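Local coordinates for protein dihydrofolate reductase, putative (Aspergillus flavus, PDB 6DRS) that probably reduces dihydrofolate to tetrahydrofolate with NADPH, and is captured here with the cofactor NADP and a small-molecule antifolate inhibitor, at residues 9-14 with 160-165; 57-62 with 79-84; 179-184 with 235-240. All blocks are in the same frame, centred on the assembly; numbering follows the deposited sequence.

Contact 1 (9-14 with 160-165); sequences LIVATT and EIYATA. With NAP (NADP nicotinamide-adenine-dinucleotide phosphate), chain H.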
loop_
_atom_site.group_PDB
_atom_site.type_symbol
_atom_site.label_atom_id
_atom_site.label_comp_id
_atom_site.label_asym_id
_atom_site.label_seq_id
_atom_site.Cartn_x
_atom_site.Cartn_y
_atom_site.Cartn_z
ATOM N N LEU A 9 4.038 2.292 6.124
ATOM C CA LEU A 9 3.039 2.945 5.254
ATOM C C LEU A 9 3.598 3.003 3.829
ATOM O O LEU A 9 4.755 3.409 3.620
ATOM C CB LEU A 9 2.787 4.360 5.775
ATOM C CG LEU A 9 1.972 4.459 7.058
ATOM C CD1 LEU A 9 2.649 3.713 8.198
ATOM C CD2 LEU A 9 1.739 5.923 7.421
ATOM N N ILE A 10 2.824 2.548 2.853
ATOM C CA ILE A 10 3.232 2.696 1.473
ATOM C C ILE A 10 2.139 3.468 0.737
ATOM O O ILE A 10 0.927 3.160 0.882
ATOM C CB ILE A 10 3.529 1.340 0.822
ATOM C CG1 ILE A 10 4.047 1.522 -0.601
ATOM C CG2 ILE A 10 2.327 0.402 0.897
ATOM C CD1 ILE A 10 4.384 0.233 -1.301
ATOM N N VAL A 11 2.580 4.433 -0.062
ATOM C CA VAL A 11 1.668 5.448 -0.639
ATOM C C VAL A 11 2.291 5.996 -1.918
ATOM O O VAL A 11 3.523 6.036 -2.035
ATOM C CB VAL A 11 1.419 6.583 0.381
ATOM C CG1 VAL A 11 2.665 7.434 0.579
ATOM C CG2 VAL A 11 0.218 7.458 0.025
ATOM N N ALA A 12 1.451 6.388 -2.880
ATOM C CA ALA A 12 1.884 7.246 -3.994
ATOM C C ALA A 12 1.308 8.657 -3.771
ATOM O O ALA A 12 0.129 8.796 -3.422
ATOM C CB ALA A 12 1.496 6.649 -5.326
ATOM N N THR A 13 2.146 9.696 -3.843
ATOM C CA THR A 13 1.651 11.073 -3.698
ATOM C C THR A 13 2.004 11.914 -4.932
ATOM O O THR A 13 2.925 11.565 -5.705
ATOM C CB THR A 13 2.109 11.765 -2.410
ATOM O OG1 THR A 13 3.497 12.060 -2.547
ATOM C CG2 THR A 13 1.839 10.948 -1.177
ATOM N N THR A 14 1.210 12.979 -5.114
ATOM C CA THR A 14 1.448 14.006 -6.129
ATOM C C THR A 14 1.487 15.387 -5.443
ATOM O O THR A 14 0.606 15.693 -4.595
ATOM C CB THR A 14 0.461 13.882 -7.297
ATOM O OG1 THR A 14 0.982 14.733 -8.315
ATOM C CG2 THR A 14 -0.968 14.256 -6.958
ATOM N N GLU A 160 -7.465 8.331 6.181
ATOM C CA GLU A 160 -7.916 8.158 7.599
ATOM C C GLU A 160 -7.063 7.099 8.308
ATOM O O GLU A 160 -6.623 7.310 9.432
ATOM C CB GLU A 160 -9.399 7.792 7.695
ATOM C CG GLU A 160 -10.334 8.889 7.200
ATOM C CD GLU A 160 -11.822 8.567 7.334
ATOM O OE1 GLU A 160 -12.633 9.034 6.477
ATOM O OE2 GLU A 160 -12.177 7.838 8.282
ATOM N N ILE A 161 -6.851 5.965 7.643
ATOM C CA ILE A 161 -6.010 4.882 8.176
ATOM C C ILE A 161 -4.561 5.372 8.348
ATOM O O ILE A 161 -3.958 5.093 9.398
ATOM C CB ILE A 161 -6.134 3.606 7.309
ATOM C CG1 ILE A 161 -7.264 2.693 7.786
ATOM C CG2 ILE A 161 -4.827 2.834 7.269
ATOM C CD1 ILE A 161 -8.515 3.407 8.258
ATOM N N TYR A 162 -4.002 6.100 7.367
ATOM C CA TYR A 162 -2.615 6.609 7.495
ATOM C C TYR A 162 -2.514 7.525 8.724
ATOM O O TYR A 162 -1.533 7.455 9.489
ATOM C CB TYR A 162 -2.196 7.459 6.297
ATOM C CG TYR A 162 -1.917 6.735 5.004
ATOM C CD1 TYR A 162 -1.150 5.581 4.957
ATOM C CD2 TYR A 162 -2.421 7.226 3.817
ATOM C CE1 TYR A 162 -0.888 4.935 3.762
ATOM C CE2 TYR A 162 -2.183 6.587 2.610
ATOM C CZ TYR A 162 -1.394 5.451 2.579
ATOM O OH TYR A 162 -1.194 4.839 1.381
ATOM N N ALA A 163 -3.518 8.389 8.878
ATOM C CA ALA A 163 -3.565 9.306 9.997
ATOM C C ALA A 163 -3.522 8.499 11.294
ATOM O O ALA A 163 -2.753 8.840 12.196
ATOM C CB ALA A 163 -4.783 10.192 9.906
ATOM N N THR A 164 -4.303 7.423 11.363
ATOM C CA THR A 164 -4.305 6.556 12.555
ATOM C C THR A 164 -2.933 5.893 12.753
ATOM O O THR A 164 -2.401 5.897 13.878
ATOM C CB THR A 164 -5.392 5.478 12.505
ATOM O OG1 THR A 164 -6.624 6.134 12.215
ATOM C CG2 THR A 164 -5.535 4.763 13.829
ATOM N N ALA A 165 -2.351 5.343 11.687
ATOM C CA ALA A 165 -0.988 4.758 11.810
ATOM C C ALA A 165 -0.033 5.781 12.443
ATOM O O ALA A 165 0.659 5.469 13.411
ATOM C CB ALA A 165 -0.482 4.245 10.484
HETATM P PA NAP H . -9.806 5.299 3.943
HETATM O O1A NAP H . -9.315 4.349 2.887
HETATM O O2A NAP H . -9.044 5.873 5.081
HETATM O O5B NAP H . -11.178 4.674 4.549
HETATM C C5B NAP H . -12.098 5.405 5.383
HETATM C C4B NAP H . -12.999 4.353 5.994
HETATM O O4B NAP H . -12.220 3.509 6.845
HETATM C C3B NAP H . -14.084 4.909 6.905
HETATM O O3B NAP H . -15.241 5.286 6.143
HETATM C C2B NAP H . -14.353 3.729 7.819
HETATM O O2B NAP H . -15.051 2.712 7.104
HETATM C C1B NAP H . -12.975 3.121 8.003
HETATM N N9A NAP H . -12.311 3.682 9.166
HETATM C C8A NAP H . -11.516 4.759 9.060
HETATM N N7A NAP H . -11.020 5.078 10.274
HETATM C C5A NAP H . -11.493 4.189 11.173
HETATM C C6A NAP H . -11.341 3.980 12.631
HETATM N N6A NAP H . -10.542 4.821 13.302
HETATM N N1A NAP H . -11.980 2.960 13.245
HETATM C C2A NAP H . -12.754 2.141 12.510
HETATM N N3A NAP H . -12.938 2.279 11.169
HETATM C C4A NAP H . -12.356 3.267 10.441
HETATM O O3 NAP H . -10.561 6.484 3.094
HETATM P PN NAP H . -9.986 7.929 2.604
HETATM O O1N NAP H . -9.123 8.552 3.619
HETATM O O2N NAP H . -11.250 8.609 2.124
HETATM O O5D NAP H . -9.117 7.524 1.325
HETATM C C5D NAP H . -9.703 6.863 0.231
HETATM C C4D NAP H . -9.111 7.598 -0.952
HETATM O O4D NAP H . -7.689 7.571 -0.824
HETATM C C3D NAP H . -9.450 7.027 -2.308
HETATM O O3D NAP H . -9.558 8.152 -3.221
HETATM C C2D NAP H . -8.234 6.197 -2.622
HETATM O O2D NAP H . -8.079 6.059 -4.012
HETATM C C1D NAP H . -7.114 7.005 -2.005
HETATM N N1N NAP H . -5.926 6.183 -1.694
HETATM C C2N NAP H . -4.763 6.496 -2.311
HETATM C C3N NAP H . -3.586 5.750 -2.091
HETATM C C7N NAP H . -2.288 6.142 -2.793
HETATM O O7N NAP H . -1.226 5.568 -2.528
HETATM N N7N NAP H . -2.338 7.127 -3.709
HETATM C C4N NAP H . -3.657 4.632 -1.236
HETATM C C5N NAP H . -4.878 4.337 -0.624
HETATM C C6N NAP H . -6.011 5.113 -0.875
HETATM P P2B NAP H . -16.652 2.572 7.200
HETATM O O1X NAP H . -17.221 3.807 6.516
HETATM O O2X NAP H . -16.925 1.376 6.311
HETATM O O3X NAP H . -16.794 2.539 8.691
#
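The carbonyl oxygen of Ile10 is gripped twice: by the hydroxyl of Tyr162, which donates to it at 2.8 Å (Tyr162 OH to Ile10 O), and by a nitrogen of the bound inhibitor, probably one of its amino groups. The phenol comes from above the carbonyl plane, 36° out of it, while the oxygen lies at the edge of the tyrosine ring. Two apolar side chains approach that ring obliquely. Val11, with chi1 70°, sets CG2 anti to its backbone N, and this methyl comes within 3.6 Å of Tyr162 CZ; Leu9 CD2 stands 3.8 Å from Tyr162 CD1. Farther along the helix, Ala165 CB meets Leu9 CD1 at 3.9 Å.

The same two segments hold NADP at two points, the carboxamide and the pyrophosphate. Ala12 N gives the carboxamide oxygen O7N a nearly straight bond of 2.8 Å (172°), and at the start of helix 159-167 Glu160 N lies 3.1 Å from O1N. An N-terminal helix end facing phosphates probably adds a favourable dipole. Tyr162 OH also lies 3.6 Å from nicotinamide C4N, the hydride-carrying carbon in this enzyme family, so the phenol lies beside both nicotinamide and inhibitor, consistent with the Ile10 bond helping to fix its hydroxyl.

Contact 2 (57-62 with 79-84); sequences TNAMIM and KRINVI. With SO4 (sulfate ion), chain F.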
loop_
_atom_site.group_PDB
_atom_site.type_symbol
_atom_site.label_atom_id
_atom_site.label_comp_id
_atom_site.label_asym_id
_atom_site.label_seq_id
_atom_site.Cartn_x
_atom_site.Cartn_y
_atom_site.Cartn_z
ATOM N N THR A 57 3.398 -14.742 4.890
ATOM C CA THR A 57 2.511 -13.961 4.019
ATOM C C THR A 57 2.414 -12.546 4.591
ATOM O O THR A 57 2.236 -12.396 5.798
ATOM C CB THR A 57 1.138 -14.623 3.855
ATOM O OG1 THR A 57 1.322 -15.857 3.151
ATOM C CG2 THR A 57 0.199 -13.734 3.065
ATOM N N ASN A 58 2.566 -11.527 3.728
ATOM C CA ASN A 58 2.433 -10.142 4.191
ATOM C C ASN A 58 0.951 -9.806 4.337
ATOM O O ASN A 58 0.109 -10.393 3.607
ATOM C CB ASN A 58 3.073 -9.140 3.225
ATOM C CG ASN A 58 4.549 -9.400 3.025
ATOM O OD1 ASN A 58 5.164 -10.117 3.817
ATOM N ND2 ASN A 58 5.100 -8.854 1.952
ATOM N N ALA A 59 0.669 -8.911 5.294
ATOM C CA ALA A 59 -0.658 -8.314 5.479
ATOM C C ALA A 59 -0.636 -6.854 4.978
ATOM O O ALA A 59 0.368 -6.115 5.182
ATOM C CB ALA A 59 -1.055 -8.353 6.939
ATOM N N MET A 60 -1.734 -6.437 4.337
ATOM C CA MET A 60 -1.979 -5.002 4.031
ATOM C C MET A 60 -3.154 -4.500 4.883
ATOM O O MET A 60 -4.243 -5.054 4.832
ATOM C CB MET A 60 -2.297 -4.819 2.548
ATOM C CG MET A 60 -1.125 -5.190 1.692
ATOM S SD MET A 60 -1.587 -5.015 -0.009
ATOM C CE MET A 60 -2.995 -6.128 -0.108
ATOM N N ILE A 61 -2.929 -3.497 5.714
ATOM C CA ILE A 61 -4.058 -2.943 6.449
ATOM C C ILE A 61 -4.591 -1.713 5.701
ATOM O O ILE A 61 -3.804 -0.823 5.338
ATOM C CB ILE A 61 -3.660 -2.672 7.903
ATOM C CG1 ILE A 61 -3.208 -3.992 8.528
ATOM C CG2 ILE A 61 -4.829 -2.067 8.676
ATOM C CD1 ILE A 61 -2.602 -3.834 9.900
ATOM N N MET A 62 -5.906 -1.696 5.437
ATOM C CA MET A 62 -6.518 -0.645 4.616
ATOM C C MET A 62 -7.852 -0.172 5.223
ATOM O O MET A 62 -8.557 -0.916 5.906
ATOM C CB MET A 62 -6.743 -1.136 3.183
ATOM C CG MET A 62 -7.829 -2.182 3.065
ATOM S SD MET A 62 -7.634 -3.105 1.530
ATOM C CE MET A 62 -6.433 -4.325 2.085
ATOM N N LYS A 79 -2.528 -13.031 -2.771
ATOM C CA LYS A 79 -1.204 -13.399 -2.303
ATOM C C LYS A 79 -0.806 -12.524 -1.126
ATOM O O LYS A 79 0.380 -12.502 -0.758
ATOM C CB LYS A 79 -0.146 -13.331 -3.408
ATOM C CG LYS A 79 -0.289 -14.420 -4.453
ATOM C CD LYS A 79 0.652 -14.296 -5.598
ATOM C CE LYS A 79 0.267 -15.277 -6.687
ATOM N NZ LYS A 79 1.473 -15.693 -7.437
ATOM N N ARG A 80 -1.783 -11.850 -0.538
ATOM C CA ARG A 80 -1.541 -11.128 0.691
ATOM C C ARG A 80 -2.722 -11.348 1.650
ATOM O O ARG A 80 -3.779 -11.815 1.252
ATOM C CB ARG A 80 -1.375 -9.638 0.388
ATOM C CG ARG A 80 -0.000 -9.250 -0.140
ATOM C CD ARG A 80 -0.114 -8.124 -1.143
ATOM N NE ARG A 80 -0.783 -8.535 -2.379
ATOM C CZ ARG A 80 -1.006 -7.751 -3.439
ATOM N NH1 ARG A 80 -0.551 -6.503 -3.478
ATOM N NH2 ARG A 80 -1.680 -8.233 -4.470
ATOM N N ILE A 81 -2.539 -11.013 2.900
ATOM C CA ILE A 81 -3.650 -10.954 3.847
ATOM C C ILE A 81 -4.222 -9.525 3.784
ATOM O O ILE A 81 -3.496 -8.554 4.013
ATOM C CB ILE A 81 -3.114 -11.275 5.260
ATOM C CG1 ILE A 81 -2.561 -12.702 5.332
ATOM C CG2 ILE A 81 -4.173 -11.008 6.325
ATOM C CD1 ILE A 81 -1.501 -12.903 6.391
ATOM N N ASN A 82 -5.479 -9.394 3.391
ATOM C CA ASN A 82 -6.109 -8.115 3.281
ATOM C C ASN A 82 -6.839 -7.848 4.591
ATOM O O ASN A 82 -7.600 -8.699 5.067
ATOM C CB ASN A 82 -7.077 -8.082 2.105
ATOM C CG ASN A 82 -6.394 -8.213 0.762
ATOM O OD1 ASN A 82 -6.454 -7.286 -0.038
ATOM N ND2 ASN A 82 -5.793 -9.363 0.471
ATOM N N VAL A 83 -6.564 -6.708 5.210
ATOM C CA VAL A 83 -7.201 -6.411 6.490
ATOM C C VAL A 83 -7.999 -5.113 6.354
ATOM O O VAL A 83 -7.404 -4.039 6.221
ATOM C CB VAL A 83 -6.192 -6.338 7.652
ATOM C CG1 VAL A 83 -6.914 -6.154 8.985
ATOM C CG2 VAL A 83 -5.289 -7.562 7.690
ATOM N N ILE A 84 -9.327 -5.220 6.366
ATOM C CA ILE A 84 -10.209 -4.076 6.060
ATOM C C ILE A 84 -10.702 -3.469 7.373
ATOM O O ILE A 84 -11.350 -4.159 8.159
ATOM C CB ILE A 84 -11.377 -4.481 5.136
ATOM C CG1 ILE A 84 -10.888 -5.005 3.785
ATOM C CG2 ILE A 84 -12.349 -3.315 4.960
ATOM C CD1 ILE A 84 -10.824 -6.509 3.653
HETATM S S SO4 F . 1.771 -18.574 5.707
HETATM O O1 SO4 F . 2.064 -19.132 4.361
HETATM O O2 SO4 F . 2.224 -17.170 5.701
HETATM O O3 SO4 F . 0.322 -18.596 6.028
HETATM O O4 SO4 F . 2.469 -19.346 6.764
HETATM O O HOH W 1 2.623 -11.827 0.928
#
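Met60 bends over Arg80 in the dense part of this contact. Its chain turns at the thioether (chi3 -58°), bringing SD to 3.6 Å from Arg80 CD and setting the methyl CE over one face of the guanidinium. The same CE lies 3.6 Å from Asn82 OD1, and Met62 CE reaches that oxygen from farther along the strand, so two methionine methyls converge on one amide whose ND2 is bonded to Leu77 O. Arg80 itself directs NH1 to Thr48 OG1, with a weak hydrogen bond to the inhibitor.

Beneath these side chains, parallel strands 57-63 and 81-85 are joined through helix 64-69 in a beta-alpha-beta crossover, part of the central sheet of the dihydrofolate reductase fold. Ile81 N bonds Asn58 O at 2.8 Å and Ile81 O accepts from Met60 N, so Ile81 bonds the residues either side of Ala59. On the other face, Ala59, Ile61, Ile81 and Val83 pack against one another, Ile61 CG1 lying 3.9 Å from Val83 CB, with helix 135-146 beyond.

The solvent side is at Lys79, whose side chain leads away into an exposed position. A water bridges the two segments there, accepting from Asn58 N at 2.8 Å and donating to Lys79 O. Neighbouring Thr57 is still packed, CG2 lying 3.7 Å from Ile81 CG1, while its OG1, which also bonds Ile126 N, donates to O2 of a sulfate probably from the crystallisation liquor.

Contact 3 (179-184 with 235-240); sequences TNVEKK and GEVRIQ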
loop_
_atom_site.group_PDB
_atom_site.type_symbol
_atom_site.label_atom_id
_atom_site.label_comp_id
_atom_site.label_asym_id
_atom_site.label_seq_id
_atom_site.Cartn_x
_atom_site.Cartn_y
_atom_site.Cartn_z
ATOM N N THR A 179 5.935 6.764 -3.408
ATOM C CA THR A 179 6.176 7.035 -4.801
ATOM C C THR A 179 5.724 8.473 -5.094
ATOM O O THR A 179 4.532 8.796 -4.923
ATOM C CB THR A 179 5.414 6.077 -5.720
ATOM O OG1 THR A 179 5.697 4.718 -5.363
ATOM C CG2 THR A 179 5.740 6.337 -7.177
ATOM N N ASN A 180 6.667 9.332 -5.495
ATOM C CA ASN A 180 6.371 10.716 -5.954
ATOM C C ASN A 180 5.951 10.677 -7.420
ATOM O O ASN A 180 6.630 10.077 -8.250
ATOM C CB ASN A 180 7.554 11.676 -5.818
ATOM C CG ASN A 180 7.958 11.802 -4.380
ATOM O OD1 ASN A 180 7.097 11.825 -3.504
ATOM N ND2 ASN A 180 9.254 11.761 -4.133
ATOM N N VAL A 181 4.810 11.315 -7.684
ATOM C CA VAL A 181 4.188 11.352 -9.016
ATOM C C VAL A 181 4.051 12.824 -9.430
ATOM O O VAL A 181 3.454 13.622 -8.709
ATOM C CB VAL A 181 2.816 10.634 -9.026
ATOM C CG1 VAL A 181 2.093 10.818 -10.355
ATOM C CG2 VAL A 181 2.960 9.149 -8.711
ATOM N N GLU A 182 4.607 13.171 -10.579
ATOM C CA GLU A 182 4.546 14.531 -11.084
ATOM C C GLU A 182 4.178 14.514 -12.566
ATOM O O GLU A 182 4.614 13.621 -13.287
ATOM C CB GLU A 182 5.902 15.211 -10.924
ATOM C CG GLU A 182 5.981 16.005 -9.644
ATOM C CD GLU A 182 7.362 16.509 -9.281
ATOM O OE1 GLU A 182 8.193 16.671 -10.199
ATOM O OE2 GLU A 182 7.595 16.728 -8.073
ATOM N N LYS A 183 3.409 15.511 -13.030
ATOM C CA LYS A 183 3.190 15.628 -14.505
ATOM C C LYS A 183 4.483 16.140 -15.164
ATOM O O LYS A 183 5.245 16.899 -14.539
ATOM C CB LYS A 183 2.009 16.559 -14.783
ATOM C CG LYS A 183 0.617 16.005 -14.491
ATOM C CD LYS A 183 -0.422 16.729 -15.325
ATOM C CE LYS A 183 -1.830 16.173 -15.268
ATOM N NZ LYS A 183 -2.513 16.718 -14.078
ATOM N N LYS A 184 4.767 15.706 -16.400
ATOM C CA LYS A 184 5.844 16.327 -17.218
ATOM C C LYS A 184 5.442 17.780 -17.513
ATOM O O LYS A 184 4.255 18.064 -17.694
ATOM C CB LYS A 184 6.040 15.633 -18.574
ATOM C CG LYS A 184 5.976 14.113 -18.598
ATOM C CD LYS A 184 7.294 13.444 -18.309
ATOM C CE LYS A 184 8.137 13.253 -19.552
ATOM N NZ LYS A 184 7.651 12.102 -20.336
ATOM N N GLY A 235 5.093 7.825 -19.457
ATOM C CA GLY A 235 4.064 8.506 -20.255
ATOM C C GLY A 235 4.030 9.993 -19.941
ATOM O O GLY A 235 5.016 10.684 -20.136
ATOM N N GLU A 236 2.930 10.474 -19.377
ATOM C CA GLU A 236 2.794 11.901 -19.047
ATOM C C GLU A 236 3.196 12.194 -17.596
ATOM O O GLU A 236 3.204 13.378 -17.195
ATOM C CB GLU A 236 1.370 12.389 -19.309
ATOM C CG GLU A 236 1.140 12.764 -20.761
ATOM C CD GLU A 236 0.123 11.865 -21.443
ATOM O OE1 GLU A 236 -0.740 11.301 -20.724
ATOM O OE2 GLU A 236 0.190 11.731 -22.686
ATOM N N VAL A 237 3.533 11.164 -16.814
ATOM C CA VAL A 237 4.068 11.425 -15.499
ATOM C C VAL A 237 5.550 11.033 -15.451
ATOM O O VAL A 237 6.025 10.295 -16.286
ATOM C CB VAL A 237 3.246 10.736 -14.396
ATOM C CG1 VAL A 237 1.876 11.380 -14.250
ATOM C CG2 VAL A 237 3.145 9.224 -14.591
ATOM N N ARG A 238 6.264 11.579 -14.481
ATOM C CA ARG A 238 7.521 10.981 -14.012
ATOM C C ARG A 238 7.323 10.548 -12.544
ATOM O O ARG A 238 6.565 11.193 -11.795
ATOM C CB ARG A 238 8.737 11.880 -14.295
ATOM C CG ARG A 238 8.697 13.255 -13.629
ATOM C CD ARG A 238 9.907 14.203 -13.700
ATOM N NE ARG A 238 9.920 15.170 -12.589
ATOM C CZ ARG A 238 10.979 15.847 -12.104
ATOM N NH1 ARG A 238 12.153 15.844 -12.719
ATOM N NH2 ARG A 238 10.860 16.531 -10.978
ATOM N N ILE A 239 7.986 9.457 -12.130
ATOM C CA ILE A 239 7.842 8.893 -10.761
ATOM C C ILE A 239 9.230 8.571 -10.180
ATOM O O ILE A 239 10.177 8.278 -10.925
ATOM C CB ILE A 239 6.921 7.643 -10.768
ATOM C CG1 ILE A 239 7.552 6.469 -11.537
ATOM C CG2 ILE A 239 5.518 8.000 -11.264
ATOM C CD1 ILE A 239 6.937 5.108 -11.256
ATOM N N GLN A 240 9.330 8.616 -8.857
ATOM C CA GLN A 240 10.499 8.174 -8.114
ATOM C C GLN A 240 10.014 7.622 -6.764
ATOM O O GLN A 240 8.941 8.037 -6.256
ATOM C CB GLN A 240 11.530 9.294 -7.925
ATOM C CG GLN A 240 11.023 10.417 -7.041
ATOM C CD GLN A 240 12.043 11.373 -6.470
ATOM O OE1 GLN A 240 11.738 12.127 -5.556
ATOM N NE2 GLN A 240 13.251 11.373 -7.001
#
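Glu182 and Arg238 run side by side in the same direction, their carboxylate and guanidinium planes 25° apart. Arg238 NH2 meets Glu182 OE1 on its syn side at 2.8 Å, and NE adds a weak bond to the same oxygen at 3.3 Å; one carboxylate oxygen thus takes both donors at the edge of the guanidinium. An extended arginine chain, set off by a first torsion of 61°, carries the group there, and Trp231 engages it through a cation-pi interaction.

One hydrogen-bonded pair along the strands, Asn180 and Gln240 are turned differently: their amide planes are 43° apart. Even so, Asn180 ND2 finds a lone pair of Gln240 OE1 at 2.9 Å, with the acceptor close to the plane of the asparagine amide. These two pairs share one face of an antiparallel pairing inside the large mixed sheet of the dihydrofolate reductase fold, where strand 174-183, flanked also by strand 7-17, meets strand 237-246. Main-chain bonds join the strands in couples, among them Glu182 N to Arg238 O and Arg238 N to Glu182 O.

On the face of Val181 and Ile239 the contact is apolar. These two lie alongside each other, CG2 to CG2 at 3.8 Å, while Val181 CG1 faces Val237 CG1 across an oblique approach at 3.9 Å. Just past the end of strand 174-183, the Lys184 chain bends at three successive torsions and reaches across, NZ to Gly235 O at 3.0 Å; its backbone N bonds Glu236 O. At the other end Thr179 touches the inhibitor and bonds Asp40 through OG1.

In the fold
Contact 1 sits between the other two in the same mixed sheet, its centre about 15 Å from that of contact 2 and about 18 Å from that of contact 3. It touches both: Ile161 CG1 packs on Met62 C at 3.9 Å, and Thr13 O probably accepts a hydrogen bond from Val181 N at 2.7 Å. Contacts 2 and 3, on opposite sides of the chain's centre, do not meet; their nearest atoms are about 13 Å apart. The inhibitor nevertheless draws on all three, through Ile10 and Tyr162, Arg80, and Thr179, while NADP runs along contact 1. Contact 2 is nested inside the chain loop closed by contact 1; contact 3 follows later.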